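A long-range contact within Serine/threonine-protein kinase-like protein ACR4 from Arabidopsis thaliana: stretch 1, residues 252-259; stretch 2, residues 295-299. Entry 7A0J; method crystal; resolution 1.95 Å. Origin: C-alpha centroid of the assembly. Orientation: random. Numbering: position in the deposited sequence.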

# COMPACT_ATOMS: atom_id res chain seq x y z
N SER A 252 6.59 -2.31 18.83
CA SER A 252 5.53 -3.33 19.03
C SER A 252 4.34 -3.02 18.12
O SER A 252 4.00 -1.83 17.97
CB SER A 252 5.12 -3.42 20.48
OG SER A 252 4.40 -2.26 20.88
N ALA A 253 3.75 -4.06 17.53
CA ALA A 253 2.53 -3.97 16.69
C ALA A 253 1.32 -3.72 17.58
O ALA A 253 1.22 -4.35 18.65
CB ALA A 253 2.36 -5.23 15.88
N VAL A 254 0.43 -2.81 17.16
CA VAL A 254 -0.90 -2.56 17.79
C VAL A 254 -1.92 -2.40 16.66
O VAL A 254 -1.60 -1.71 15.67
CB VAL A 254 -0.87 -1.33 18.72
CG1 VAL A 254 -0.35 -0.08 18.03
CG2 VAL A 254 -2.23 -1.06 19.35
N CYS A 255 -3.08 -3.05 16.79
CA CYS A 255 -4.20 -3.02 15.81
C CYS A 255 -5.48 -2.54 16.49
O CYS A 255 -5.61 -2.72 17.72
CB CYS A 255 -4.42 -4.39 15.17
SG CYS A 255 -2.95 -5.01 14.31
N TRP A 256 -6.39 -1.93 15.72
CA TRP A 256 -7.68 -1.37 16.19
C TRP A 256 -8.66 -1.31 15.02
O TRP A 256 -8.20 -1.30 13.86
CB TRP A 256 -7.45 0.02 16.81
CG TRP A 256 -6.97 1.05 15.83
CD1 TRP A 256 -7.75 1.93 15.14
CD2 TRP A 256 -5.62 1.30 15.43
NE1 TRP A 256 -6.97 2.71 14.33
CE2 TRP A 256 -5.66 2.35 14.48
CE3 TRP A 256 -4.38 0.74 15.76
CZ2 TRP A 256 -4.50 2.85 13.88
CZ3 TRP A 256 -3.24 1.24 15.17
CH2 TRP A 256 -3.30 2.28 14.24
N GLY A 257 -9.97 -1.25 15.31
CA GLY A 257 -11.04 -1.09 14.32
C GLY A 257 -12.27 -1.92 14.66
O GLY A 257 -12.45 -2.24 15.85
N PHE A 258 -13.07 -2.26 13.64
CA PHE A 258 -14.31 -3.07 13.75
C PHE A 258 -13.93 -4.55 13.94
O PHE A 258 -14.57 -5.23 14.76
N PHE A 259 -12.93 -5.02 13.19
CA PHE A 259 -12.40 -6.41 13.24
C PHE A 259 -11.51 -6.57 14.47
O PHE A 259 -12.08 -6.68 15.58
N CYS A 295 2.38 -13.57 10.24
CA CYS A 295 1.04 -13.02 9.88
C CYS A 295 -0.01 -13.49 10.88
O CYS A 295 0.14 -14.59 11.44
CB CYS A 295 0.63 -13.43 8.47
SG CYS A 295 1.89 -13.05 7.23
N TRP A 296 -1.03 -12.66 11.10
CA TRP A 296 -2.18 -12.92 12.01
C TRP A 296 -3.46 -12.36 11.40
O TRP A 296 -3.39 -11.32 10.72
CB TRP A 296 -1.88 -12.36 13.41
CG TRP A 296 -1.83 -10.87 13.50
CD1 TRP A 296 -2.85 -10.02 13.82
CD2 TRP A 296 -0.67 -10.04 13.28
NE1 TRP A 296 -2.40 -8.72 13.81
CE2 TRP A 296 -1.07 -8.71 13.48
CE3 TRP A 296 0.66 -10.30 12.93
CZ2 TRP A 296 -0.19 -7.64 13.34
CZ3 TRP A 296 1.53 -9.24 12.79
CH2 TRP A 296 1.11 -7.93 13.00
N GLY A 297 -4.58 -13.06 11.62
CA GLY A 297 -5.92 -12.68 11.13
C GLY A 297 -6.66 -11.83 12.14
O GLY A 297 -6.46 -12.05 13.35
N LEU A 298 -7.48 -10.88 11.67
CA LEU A 298 -8.32 -10.00 12.52
C LEU A 298 -9.45 -9.40 11.67
O LEU A 298 -9.24 -8.35 11.04
CB LEU A 298 -7.44 -8.93 13.19
CG LEU A 298 -6.63 -8.00 12.29
CD1 LEU A 298 -5.99 -6.89 13.12
CD2 LEU A 298 -5.55 -8.74 11.51
N GLY A 299 -10.61 -10.07 11.64
CA GLY A 299 -11.79 -9.70 10.84
C GLY A 299 -12.39 -10.90 10.14
O GLY A 299 -13.53 -11.27 10.40

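The two segments, at least 39 residues apart in sequence wherever they touch, meet through side chains and not through shared backbone pairing. Residues 253-257 and 295-297 are both strands, yet no hydrogen bond crosses between the modelled atoms, and the strands stay too far apart for one: the CA atoms of Cys255 and Trp296 are 10.8 Å apart. The chains draw together only near their ends, where Phe259 CA lies 4.1 Å from Gly299 CA. The contact therefore opens like a wedge, narrow at this end and filled by side chains farther back. It buries 231 Å², both sides summed.

Alternating side-chain directions along strand 253-257 send Ala253 and Cys255 into the wedge: their CA-to-CB bonds point toward stretch 2, while those of Val254 and Trp256 point away. In stretch 2 Trp296 and, just past the strand, Leu298 point toward stretch 1, with Gly297 between them contributing no side chain.

The long indole of Trp296 (chi1 68°, chi2 93°) spans most of the gap at the wide end. Its outer atoms reach two small groups: the methyl of Ala253, with CB 4.1 Å from Trp296 CH2, and the sulfur of Cys255, with SG 3.8 Å from Trp296 NE1 and 3.9 Å from Trp296 CZ2. Cys255 SG is at the ring edge, 4.9 Å from the centroid of the Trp296 five-membered ring and 89° off its normal, so it lies almost exactly in the ring plane. This is an edge-on sulfur-aromatic contact. The approach to NE1 is not a hydrogen bond; that nitrogen is satisfied elsewhere in the structure. The sulfur is likewise committed, being covalently bonded elsewhere.

Leu298 fills the space next to the indole. With chi1 at 59° and chi2 at 171°, it brings CD1 to 3.6 Å from Cys255 CB, an apolar contact at van der Waals range. Cys255 is thus the bump shared by both partners: its SG meets the indole edge and also lies 3.8 Å from Leu298 CD1, and it has the largest covered area of any residue here, 55 Å².

At the narrow end the backbone itself makes the contact. Phe259 CA is 4.3 Å from Leu298 O, a carbonyl oxygen buried here without a partner in the model. Gly299 adopts a phi of 135°, at which a CB would jam against that same oxygen, so the backbone itself calls for glycine. The Phe259 side chain is not modelled, which leaves the packing at this end incompletely described.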